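Local coordinates for protein putative mandelate racemase (Salmonella typhimurium, PDB 2O56) that binds magnesium and is an enolase-superfamily protein of the mandelate racemase type, possibly a hydro-lyase (dehydratase), its substrate not established, at residues Lys31-Thr34 / Ile38-Phe41; Ile56-Asp61 / Ser96-Gly101; Ala105-Lys110 / Val116-Met121; Lys110-Gly115 / Gly382-Glu387. All coordinates share one frame; numbering follows the deposited sequence. Where two conformers were deposited one is given.

Contact 1: Lys31-Thr34 / Ile38-Phe41; sequences KINT and ISGF
Asn-33 OD1 is gripped by two donors, one from each strand. Ser-39 OG gives its proton to Asn-33 OD1 at 2.7 Å, in the plane of the amide and on a lone pair. Lys-31 NZ, from the same strand as the asparagine, reaches Asn-33 OD1 at 2.7 Å, tilted 23° from that plane. The amide nitrogen of Asn-33 is held in turn by Asp-10 and Ser-8 of the next strand, 6-13, so both ends of the amide are fixed. Lys-31 runs nearly straight and bends only at its last torsion (chi4 -82°), which turns NZ toward Asn-33 OD1. Its aliphatic part lies alongside Phe-41. Lys-31 CG sits over one face of the ring, 4.1 Å from the centroid of Phe-41, in a CH-pi contact. Two backbone bonds join the hydrogen-bonded pair Ile-32 and Gly-40: Ile-32 N to Gly-40 O, and Gly-40 N to Ile-32 O, both 2.9 Å. On the other face of the sheet Ile-32 packs on helix 93-114. At the turn end Thr-34 OG1 donates to Ile-38 O at 2.7 Å, and the direct backbone bond from Thr-34 N is weak. Water 1 accepts from Thr-34 N and donates to Ser-39 OG. The arrangement is that of an antiparallel beta hairpin, here in the N-terminal capping domain of the enolase superfamily.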
loop_
_atom_site.group_PDB
_atom_site.type_symbol
_atom_site.label_atom_id
_atom_site.label_comp_id
_atom_site.label_asym_id
_atom_site.label_seq_id
_atom_site.Cartn_x
_atom_site.Cartn_y
_atom_site.Cartn_z
ATOM N N LYS A 31 -13.907 45.392 -4.968
ATOM C CA LYS A 31 -15.256 45.927 -4.973
ATOM C C LYS A 31 -15.782 45.771 -6.388
ATOM O O LYS A 31 -15.243 46.349 -7.322
ATOM C CB LYS A 31 -15.242 47.412 -4.601
ATOM C CG LYS A 31 -16.632 48.040 -4.482
ATOM C CD LYS A 31 -16.513 49.492 -4.014
ATOM C CE LYS A 31 -17.787 50.275 -4.273
ATOM N NZ LYS A 31 -17.830 50.750 -5.658
ATOM N N ILE A 32 -16.823 44.970 -6.536
ATOM C CA ILE A 32 -17.284 44.572 -7.836
ATOM C C ILE A 32 -18.576 45.353 -8.075
ATOM O O ILE A 32 -19.464 45.387 -7.199
ATOM C CB ILE A 32 -17.561 43.067 -7.880
ATOM C CG1 ILE A 32 -16.254 42.289 -7.708
ATOM C CG2 ILE A 32 -18.200 42.677 -9.204
ATOM C CD1 ILE A 32 -16.375 40.816 -8.034
ATOM N N ASN A 33 -18.675 45.997 -9.236
ATOM C CA ASN A 33 -19.776 46.940 -9.478
ATOM C C ASN A 33 -20.650 46.454 -10.603
ATOM O O ASN A 33 -20.151 45.924 -11.592
ATOM C CB ASN A 33 -19.228 48.349 -9.782
ATOM C CG ASN A 33 -18.320 48.864 -8.687
ATOM O OD1 ASN A 33 -18.729 48.956 -7.534
ATOM N ND2 ASN A 33 -17.075 49.175 -9.033
ATOM N N THR A 34 -21.961 46.614 -10.455
ATOM C CA THR A 34 -22.893 46.055 -11.425
ATOM C C THR A 34 -23.716 47.132 -12.116
ATOM O O THR A 34 -23.822 48.251 -11.623
ATOM C CB THR A 34 -23.848 45.017 -10.796
ATOM O OG1 THR A 34 -24.637 45.643 -9.788
ATOM C CG2 THR A 34 -23.075 43.844 -10.175
ATOM N N ILE A 38 -25.717 47.493 -7.579
ATOM C CA ILE A 38 -25.299 46.643 -6.467
ATOM C C ILE A 38 -23.797 46.376 -6.505
ATOM O O ILE A 38 -23.291 45.828 -7.484
ATOM C CB ILE A 38 -26.081 45.309 -6.453
ATOM C CG1 ILE A 38 -27.570 45.576 -6.202
ATOM C CG2 ILE A 38 -25.532 44.365 -5.387
ATOM C CD1 ILE A 38 -28.458 44.461 -6.653
ATOM N N SER A 39 -23.100 46.768 -5.433
ATOM C CA SER A 39 -21.653 46.544 -5.279
ATOM C C SER A 39 -21.335 45.480 -4.220
ATOM O O SER A 39 -21.846 45.534 -3.103
ATOM C CB SER A 39 -20.899 47.843 -4.927
ATOM O OG SER A 39 -20.905 48.772 -5.999
ATOM N N GLY A 40 -20.471 44.532 -4.586
ATOM C CA GLY A 40 -20.003 43.502 -3.659
ATOM C C GLY A 40 -18.619 43.796 -3.121
ATOM O O GLY A 40 -17.766 44.311 -3.838
ATOM N N PHE A 41 -18.384 43.450 -1.860
ATOM C CA PHE A 41 -17.068 43.662 -1.252
ATOM C C PHE A 41 -16.394 42.325 -0.848
ATOM O O PHE A 41 -17.006 41.462 -0.214
ATOM C CB PHE A 41 -17.181 44.567 -0.016
ATOM C CG PHE A 41 -17.486 46.023 -0.319
ATOM C CD1 PHE A 41 -16.490 46.991 -0.206
ATOM C CD2 PHE A 41 -18.774 46.429 -0.679
ATOM C CE1 PHE A 41 -16.768 48.339 -0.464
ATOM C CE2 PHE A 41 -19.062 47.767 -0.937
ATOM C CZ PHE A 41 -18.064 48.720 -0.817
HETATM O O HOH W 1 -22.568 48.594 -8.418
#

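Contact 2: Ile56-Asp61 / Ser96-Gly101; sequences IGMAKD and SAAMSG
This is a buried helix-to-helix packing contact without hydrogen bonds, apolar between side chains, in the N-terminal domain, where Ala-98 of helix 93-114 packs against Met-58 and Ala-59 of helix 52-66. The methyl of Ala-98 points at the other helix and meets the start of the methionine side chain. Ala-98 CB lies 3.4 Å from Met-58 CG. It is equally near Met-58 CB, so the fit is tighter than usual for carbon pairs. The same methyl is 3.4 Å from Ala-59 N, so it rests on the backbone as well. Ala-59 CB stands beside it, 4.3 Å from Ala-98 CB. The small side chains let the two backbones come close: the CA atoms of Ala-59 and Ala-98 are 4.8 Å apart. Met-58 CG is anti to the backbone N (chi1 -163°), which lays CG against the alanine. The chain then bends at chi2 (66°), and the thioether end leads away from helix 93-114. Met-58 also packs on Ala-54 of a neighbouring subunit. On the far side of helix 93-114, Ser-100 OG bonds back to Ser-96 O at 2.6 Å, a carbonyl that also takes Ser-100 N. Ser-96 OG is bonded to Thr-299 O. Close alanine-mediated packing of this kind joins two helices of the capping domain in the mandelate racemase fold.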
loop_
_atom_site.group_PDB
_atom_site.type_symbol
_atom_site.label_atom_id
_atom_site.label_comp_id
_atom_site.label_asym_id
_atom_site.label_seq_id
_atom_site.Cartn_x
_atom_site.Cartn_y
_atom_site.Cartn_z
ATOM N N ILE A 56 -2.722 42.406 -5.588
ATOM C CA ILE A 56 -3.334 43.525 -6.313
ATOM C C ILE A 56 -3.315 43.324 -7.831
ATOM O O ILE A 56 -4.355 43.442 -8.490
ATOM C CB ILE A 56 -2.651 44.890 -5.947
ATOM C CG1 ILE A 56 -3.050 45.312 -4.544
ATOM C CG2 ILE A 56 -3.075 45.998 -6.907
ATOM C CD1 ILE A 56 -2.044 46.243 -3.899
ATOM N N GLY A 57 -2.142 43.004 -8.382
ATOM C CA GLY A 57 -2.012 42.771 -9.817
ATOM C C GLY A 57 -2.796 41.553 -10.277
ATOM O O GLY A 57 -3.290 41.510 -11.425
ATOM N N MET A 58 -2.900 40.558 -9.390
ATOM C CA MET A 58 -3.639 39.318 -9.683
ATOM C C MET A 58 -5.141 39.591 -9.744
ATOM O O MET A 58 -5.801 39.204 -10.707
ATOM C CB MET A 58 -3.340 38.228 -8.645
ATOM C CG MET A 58 -3.734 36.790 -9.074
ATOM S SD MET A 58 -2.812 36.109 -10.457
ATOM C CE MET A 58 -4.013 36.195 -11.787
ATOM N N ALA A 59 -5.660 40.266 -8.718
ATOM C CA ALA A 59 -7.048 40.759 -8.698
ATOM C C ALA A 59 -7.382 41.601 -9.902
ATOM O O ALA A 59 -8.438 41.434 -10.492
ATOM C CB ALA A 59 -7.321 41.566 -7.412
ATOM N N LYS A 60 -6.470 42.502 -10.269
ATOM C CA LYS A 60 -6.581 43.305 -11.504
ATOM C C LYS A 60 -6.672 42.441 -12.748
ATOM O O LYS A 60 -7.566 42.622 -13.569
ATOM C CB LYS A 60 -5.376 44.266 -11.610
ATOM C CG LYS A 60 -5.477 45.346 -12.651
ATOM C CD LYS A 60 -4.135 46.017 -12.866
ATOM C CE LYS A 60 -3.512 45.634 -14.190
ATOM N NZ LYS A 60 -2.077 46.025 -14.216
ATOM N N ASP A 61 -5.745 41.505 -12.908
ATOM C CA ASP A 61 -5.749 40.629 -14.097
ATOM C C ASP A 61 -6.981 39.726 -14.192
ATOM O O ASP A 61 -7.548 39.552 -15.286
ATOM C CB ASP A 61 -4.477 39.781 -14.162
ATOM C CG ASP A 61 -3.255 40.578 -14.594
ATOM O OD1 ASP A 61 -3.396 41.739 -15.080
ATOM O OD2 ASP A 61 -2.145 40.031 -14.435
ATOM N N SER A 96 -4.789 32.142 -5.699
ATOM C CA SER A 96 -5.951 31.791 -4.895
ATOM C C SER A 96 -6.524 32.976 -4.129
ATOM O O SER A 96 -7.736 33.153 -4.109
ATOM C CB SER A 96 -5.587 30.714 -3.898
ATOM O OG SER A 96 -6.714 30.345 -3.137
ATOM N N ALA A 97 -5.660 33.764 -3.491
ATOM C CA ALA A 97 -6.109 34.916 -2.689
ATOM C C ALA A 97 -6.811 35.984 -3.526
ATOM O O ALA A 97 -7.790 36.603 -3.087
ATOM C CB ALA A 97 -4.946 35.516 -1.886
ATOM N N ALA A 98 -6.343 36.182 -4.746
ATOM C CA ALA A 98 -7.054 37.067 -5.674
ATOM C C ALA A 98 -8.397 36.531 -6.148
ATOM O O ALA A 98 -9.355 37.291 -6.218
ATOM C CB ALA A 98 -6.177 37.449 -6.848
ATOM N N MET A 99 -8.466 35.233 -6.464
ATOM C CA MET A 99 -9.729 34.545 -6.744
ATOM C C MET A 99 -10.709 34.714 -5.605
ATOM O O MET A 99 -11.897 34.900 -5.826
ATOM C CB MET A 99 -9.499 33.041 -6.931
ATOM C CG MET A 99 -9.054 32.618 -8.313
ATOM S SD MET A 99 -8.646 30.863 -8.287
ATOM C CE MET A 99 -10.243 30.149 -8.694
ATOM N N SER A 100 -10.189 34.598 -4.379
ATOM C CA SER A 100 -10.998 34.611 -3.171
ATOM C C SER A 100 -11.659 35.966 -2.967
ATOM O O SER A 100 -12.849 36.028 -2.678
ATOM C CB SER A 100 -10.124 34.287 -1.949
ATOM O OG SER A 100 -9.443 33.049 -2.120
ATOM N N GLY A 101 -10.881 37.041 -3.125
ATOM C CA GLY A 101 -11.400 38.393 -3.018
ATOM C C GLY A 101 -12.571 38.617 -3.938
ATOM O O GLY A 101 -13.605 39.125 -3.519
#

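Contact 3: Ala105-Lys110 / Val116-Met121; sequences ALWDIK and VPLYKM
The contact belongs to the turn that follows the long helix 93-114, where the chain returns past the end of the helix and the short helix 118-121 packs against its side. Pro-117 occupies the N-cap position of that short helix. Trp-107 and Met-121 carry most of the contact, and their side chains slide past each other in opposite directions. Met-121 CB lies at the edge of the indole, in its plane, 3.9 Å from Trp-107 CZ3. The methionine then bends at chi3 (-74°). This brings its methyl CE to 3.5 Å from the backbone Trp-107 O. Leu-118 crosses the tryptophan at about a right angle, with Leu-118 CD1 3.6 Å from Trp-107 CE3. Lys-110, one turn further along the helix, sets its CD 3.8 Å from Met-121 SD. Its chain bends at chi3 and chi4, so Lys-110 CE comes over one face of the indole, 3.8 Å above the plane. Lys-110 and Trp-107 also form a cation-pi pair. Both polar ends have partners elsewhere: Trp-107 NE1 bonds to Thr-304 OG1, and Lys-110 NZ to Asn-74 OD1. Trp-114 of a neighbouring subunit packs on Met-121. The whole is a buried corner where a short helix packs on the end of the preceding long one, in the N-terminal capping-domain region of an enolase-superfamily protein.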
loop_
_atom_site.group_PDB
_atom_site.type_symbol
_atom_site.label_atom_id
_atom_site.label_comp_id
_atom_site.label_asym_id
_atom_site.label_seq_id
_atom_site.Cartn_x
_atom_site.Cartn_y
_atom_site.Cartn_z
ATOM N N ALA A 105 -16.857 38.901 -3.073
ATOM C CA ALA A 105 -17.616 40.054 -3.572
ATOM C C ALA A 105 -18.806 39.632 -4.440
ATOM O O ALA A 105 -19.837 40.299 -4.466
ATOM C CB ALA A 105 -16.685 41.007 -4.313
ATOM N N LEU A 106 -18.685 38.485 -5.096
ATOM C CA LEU A 106 -19.805 37.897 -5.815
ATOM C C LEU A 106 -20.950 37.427 -4.900
ATOM O O LEU A 106 -22.131 37.604 -5.221
ATOM C CB LEU A 106 -19.322 36.756 -6.722
ATOM C CG LEU A 106 -18.358 37.114 -7.862
ATOM C CD1 LEU A 106 -17.979 35.863 -8.637
ATOM C CD2 LEU A 106 -18.942 38.144 -8.813
ATOM N N TRP A 107 -20.606 36.831 -3.764
ATOM C CA TRP A 107 -21.603 36.427 -2.770
ATOM C C TRP A 107 -22.222 37.624 -2.034
ATOM O O TRP A 107 -23.362 37.540 -1.555
ATOM C CB TRP A 107 -20.995 35.466 -1.732
ATOM C CG TRP A 107 -20.818 34.058 -2.256
ATOM C CD1 TRP A 107 -19.766 33.577 -2.996
ATOM C CD2 TRP A 107 -21.732 32.965 -2.106
ATOM N NE1 TRP A 107 -19.972 32.251 -3.310
ATOM C CE2 TRP A 107 -21.168 31.850 -2.776
ATOM C CE3 TRP A 107 -22.982 32.821 -1.488
ATOM C CZ2 TRP A 107 -21.800 30.607 -2.826
ATOM C CZ3 TRP A 107 -23.614 31.576 -1.538
ATOM C CH2 TRP A 107 -23.016 30.486 -2.205
ATOM N N ASP A 108 -21.464 38.706 -1.895
ATOM C CA ASP A 108 -21.997 39.934 -1.296
ATOM C C ASP A 108 -23.104 40.485 -2.214
ATOM O O ASP A 108 -24.216 40.771 -1.768
ATOM C CB ASP A 108 -20.877 40.951 -1.125
ATOM C CG ASP A 108 -21.269 42.119 -0.225
ATOM O OD1 ASP A 108 -22.109 41.944 0.698
ATOM O OD2 ASP A 108 -20.722 43.216 -0.438
ATOM N N ILE A 109 -22.804 40.558 -3.512
ATOM C CA ILE A 109 -23.796 40.921 -4.539
ATOM C C ILE A 109 -25.037 40.043 -4.533
ATOM O O ILE A 109 -26.151 40.534 -4.682
ATOM C CB ILE A 109 -23.175 40.900 -5.968
ATOM C CG1 ILE A 109 -22.282 42.130 -6.163
ATOM C CG2 ILE A 109 -24.283 40.887 -7.032
ATOM C CD1 ILE A 109 -21.294 42.038 -7.299
ATOM N N LYS A 110 -24.833 38.736 -4.380
ATOM C CA LYS A 110 -25.923 37.767 -4.451
ATOM C C LYS A 110 -26.843 37.963 -3.254
ATOM O O LYS A 110 -28.057 37.953 -3.395
ATOM C CB LYS A 110 -25.332 36.344 -4.468
ATOM C CG LYS A 110 -26.302 35.235 -4.766
ATOM C CD LYS A 110 -25.791 33.874 -4.255
ATOM C CE LYS A 110 -24.508 33.464 -4.956
ATOM N NZ LYS A 110 -24.741 33.474 -6.443
ATOM N N VAL A 116 -30.666 38.999 1.656
ATOM C CA VAL A 116 -30.443 37.930 2.637
ATOM C C VAL A 116 -28.992 37.840 3.116
ATOM O O VAL A 116 -28.054 37.988 2.343
ATOM C CB VAL A 116 -30.922 36.549 2.128
ATOM C CG1 VAL A 116 -32.457 36.492 2.055
ATOM C CG2 VAL A 116 -30.299 36.240 0.792
ATOM N N PRO A 117 -28.801 37.623 4.437
ATOM C CA PRO A 117 -27.420 37.465 4.893
ATOM C C PRO A 117 -26.753 36.179 4.377
ATOM O O PRO A 117 -27.422 35.161 4.154
ATOM C CB PRO A 117 -27.562 37.415 6.419
ATOM C CG PRO A 117 -28.952 36.895 6.632
ATOM C CD PRO A 117 -29.764 37.495 5.546
ATOM N N LEU A 118 -25.438 36.252 4.208
ATOM C CA LEU A 118 -24.636 35.164 3.665
ATOM C C LEU A 118 -24.885 33.801 4.309
ATOM O O LEU A 118 -25.031 32.823 3.585
ATOM C CB LEU A 118 -23.142 35.531 3.700
ATOM C CG LEU A 118 -22.098 34.505 3.242
ATOM C CD1 LEU A 118 -22.355 34.074 1.817
ATOM C CD2 LEU A 118 -20.700 35.096 3.376
ATOM N N TYR A 119 -24.959 33.737 5.643
ATOM C CA TYR A 119 -25.136 32.453 6.324
ATOM C C TYR A 119 -26.353 31.673 5.835
ATOM O O TYR A 119 -26.302 30.453 5.721
ATOM C CB TYR A 119 -25.102 32.593 7.866
ATOM C CG TYR A 119 -26.354 33.195 8.488
ATOM C CD1 TYR A 119 -27.442 32.388 8.838
ATOM C CD2 TYR A 119 -26.459 34.565 8.714
ATOM C CE1 TYR A 119 -28.606 32.928 9.400
ATOM C CE2 TYR A 119 -27.630 35.119 9.293
ATOM C CZ TYR A 119 -28.691 34.295 9.622
ATOM O OH TYR A 119 -29.849 34.821 10.171
ATOM N N LYS A 120 -27.435 32.382 5.513
ATOM C CA LYS A 120 -28.656 31.747 5.031
ATOM C C LYS A 120 -28.474 31.170 3.619
ATOM O O LYS A 120 -29.038 30.134 3.295
ATOM C CB LYS A 120 -29.821 32.747 5.030
ATOM C CG LYS A 120 -30.430 33.013 6.359
ATOM C CD LYS A 120 -31.657 33.895 6.226
ATOM C CE LYS A 120 -32.449 33.870 7.511
ATOM N NZ LYS A 120 -33.667 34.723 7.447
ATOM N N MET A 121 -27.677 31.839 2.794
ATOM C CA MET A 121 -27.321 31.318 1.483
ATOM C C MET A 121 -26.336 30.154 1.561
ATOM O O MET A 121 -26.225 29.390 0.617
ATOM C CB MET A 121 -26.726 32.423 0.617
ATOM C CG MET A 121 -27.628 33.653 0.484
ATOM S SD MET A 121 -26.975 34.763 -0.759
ATOM C CE MET A 121 -25.601 35.446 0.110
#

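Contact 4: Lys110-Gly115 / Gly382-Glu387; sequences KGKAWG and GQELTE
Lys-112 and Glu-384 form a salt bridge, and it is the direct link between helix 93-114 and the loop 382-387. Lys-112 NZ donates to Glu-384 OE2 at 2.8 Å. It meets the carboxylate on the anti side of that oxygen, 16° out of the plane. Both side chains are extended beyond CG and cross at a slant, so only their ends touch. The lysine CE follows, 3.4 Å from Glu-384 OE2. The ammonium group is further held by Ser-39 O and by a salt bridge to Asp-108 OD2. Water 2 sits 3.0 Å from Lys-112 NZ and 2.7 Å from Gln-383 O and may bridge them. NZ thus has more acceptors around it than protons, and they cannot all be full bonds at once. Two carboxylates beside it would probably steady its positive charge. The other oxygen of the carboxylate, Glu-384 OE1, has its own salt bridge to Lys-363, so the glutamate lies between two lysines. The side chain of Gln-383 starts away from the helix, and its OE1 accepts from Glu-384 N at 3.2 Å, in plane and on a lone pair. Phe-41 of strand 39-44 packs on both Lys-112 and Glu-384. The pair therefore lies near the surface where the C-terminal end of helix 93-114, strand 39-44 and the loop leading into helix 387-392 come together.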
loop_
_atom_site.group_PDB
_atom_site.type_symbol
_atom_site.label_atom_id
_atom_site.label_comp_id
_atom_site.label_asym_id
_atom_site.label_seq_id
_atom_site.Cartn_x
_atom_site.Cartn_y
_atom_site.Cartn_z
ATOM N N LYS A 110 -24.833 38.736 -4.380
ATOM C CA LYS A 110 -25.923 37.767 -4.451
ATOM C C LYS A 110 -26.843 37.963 -3.254
ATOM O O LYS A 110 -28.057 37.953 -3.395
ATOM C CB LYS A 110 -25.332 36.344 -4.468
ATOM C CG LYS A 110 -26.302 35.235 -4.766
ATOM C CD LYS A 110 -25.791 33.874 -4.255
ATOM C CE LYS A 110 -24.508 33.464 -4.956
ATOM N NZ LYS A 110 -24.741 33.474 -6.443
ATOM N N GLY A 111 -26.251 38.165 -2.076
ATOM C CA GLY A 111 -27.016 38.482 -0.869
ATOM C C GLY A 111 -27.801 39.779 -0.952
ATOM O O GLY A 111 -28.988 39.821 -0.587
ATOM N N LYS A 112 -27.143 40.831 -1.437
ATOM C CA LYS A 112 -27.772 42.144 -1.551
ATOM C C LYS A 112 -28.940 42.136 -2.534
ATOM O O LYS A 112 -29.983 42.749 -2.267
ATOM C CB LYS A 112 -26.741 43.192 -1.951
ATOM C CG LYS A 112 -25.711 43.413 -0.884
ATOM C CD LYS A 112 -24.629 44.335 -1.342
ATOM C CE LYS A 112 -23.987 45.013 -0.147
ATOM N NZ LYS A 112 -22.597 45.486 -0.466
ATOM N N ALA A 113 -28.750 41.440 -3.654
ATOM C CA ALA A 113 -29.790 41.200 -4.647
ATOM C C ALA A 113 -31.032 40.484 -4.108
ATOM O O ALA A 113 -32.139 40.742 -4.569
ATOM C CB ALA A 113 -29.221 40.433 -5.830
ATOM N N TRP A 114 -30.857 39.577 -3.149
ATOM C CA TRP A 114 -31.996 38.829 -2.630
ATOM C C TRP A 114 -32.434 39.344 -1.264
ATOM O O TRP A 114 -33.480 38.963 -0.763
ATOM C CB TRP A 114 -31.696 37.320 -2.533
ATOM C CG TRP A 114 -31.273 36.657 -3.807
ATOM C CD1 TRP A 114 -31.463 37.113 -5.084
ATOM C CD2 TRP A 114 -30.601 35.394 -3.924
ATOM N NE1 TRP A 114 -30.932 36.217 -5.986
ATOM C CE2 TRP A 114 -30.397 35.155 -5.299
ATOM C CE3 TRP A 114 -30.139 34.448 -2.999
ATOM C CZ2 TRP A 114 -29.749 34.004 -5.769
ATOM C CZ3 TRP A 114 -29.486 33.302 -3.471
ATOM C CH2 TRP A 114 -29.306 33.091 -4.836
ATOM N N GLY A 115 -31.615 40.191 -0.656
ATOM C CA GLY A 115 -31.945 40.797 0.624
ATOM C C GLY A 115 -31.692 39.846 1.779
ATOM O O GLY A 115 -32.420 39.870 2.751
ATOM N N GLY A 382 -22.611 41.687 4.941
ATOM C CA GLY A 382 -22.971 42.595 6.039
ATOM C C GLY A 382 -21.833 43.505 6.463
ATOM O O GLY A 382 -21.788 43.973 7.613
ATOM N N GLN A 383 -20.912 43.748 5.533
ATOM C CA GLN A 383 -19.715 44.533 5.792
ATOM C C GLN A 383 -19.232 45.220 4.525
ATOM O O GLN A 383 -19.353 44.681 3.423
ATOM C CB GLN A 383 -18.619 43.672 6.430
ATOM C CG GLN A 383 -17.460 44.478 7.055
ATOM C CD GLN A 383 -17.903 45.467 8.138
ATOM O OE1 GLN A 383 -18.469 46.524 7.836
ATOM N NE2 GLN A 383 -17.603 45.145 9.407
ATOM N N GLU A 384 -18.725 46.441 4.683
ATOM C CA GLU A 384 -18.381 47.304 3.558
ATOM C C GLU A 384 -17.327 48.276 4.056
ATOM O O GLU A 384 -17.372 48.691 5.208
ATOM C CB GLU A 384 -19.600 48.137 3.129
ATOM C CG GLU A 384 -20.673 47.396 2.350
ATOM C CD GLU A 384 -21.689 48.334 1.725
ATOM O OE1 GLU A 384 -21.615 49.554 1.998
ATOM O OE2 GLU A 384 -22.558 47.846 0.967
ATOM N N LEU A 385 -16.401 48.667 3.191
ATOM C CA LEU A 385 -15.488 49.769 3.516
ATOM C C LEU A 385 -16.294 51.068 3.632
ATOM O O LEU A 385 -17.322 51.228 2.964
ATOM C CB LEU A 385 -14.440 49.917 2.414
ATOM C CG LEU A 385 -13.356 48.853 2.237
ATOM C CD1 LEU A 385 -12.471 49.304 1.106
ATOM C CD2 LEU A 385 -12.547 48.683 3.526
ATOM N N THR A 386 -15.829 51.993 4.461
ATOM C CA THR A 386 -16.491 53.313 4.555
ATOM C C THR A 386 -16.127 54.157 3.353
ATOM O O THR A 386 -15.065 53.945 2.756
ATOM C CB THR A 386 -16.038 54.101 5.790
ATOM O OG1 THR A 386 -14.645 54.399 5.668
ATOM C CG2 THR A 386 -16.291 53.330 7.058
ATOM N N GLU A 387 -16.977 55.136 3.031
ATOM C CA GLU A 387 -16.685 56.103 1.962
ATOM C C GLU A 387 -15.355 56.834 2.159
ATOM O O GLU A 387 -14.613 57.064 1.202
ATOM C CB GLU A 387 -17.822 57.125 1.820
ATOM C CG GLU A 387 -19.080 56.587 1.134
ATOM C CD GLU A 387 -18.831 56.112 -0.291
ATOM O OE1 GLU A 387 -18.028 56.747 -1.017
ATOM O OE2 GLU A 387 -19.450 55.104 -0.688
HETATM O O HOH W 2 -21.602 44.159 2.073
#

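In the fold
From the N terminus, contact 1 closes first, a hairpin of strands 28-34 and 39-44. Helix 52-66 follows, and contact 2 joins it to the early part of helix 93-114 across 34 residues that include helix 74-83. That helix then serves contacts 3 and 4 as well. Contact 3 closes a short turn with helix 118-121. Contact 4 reaches across 266 residues and ties helix 93-114 to the C-terminal part of the chain, while contacts 1 to 3 stay within the N-terminal region. Contacts 3 and 4 cross along the chain and share Lys-110. The hairpin touches both, through Asp-108 and Lys-112. Contact 2 touches neither contact 1 nor contact 4, and meets contact 3 only along the shared helix.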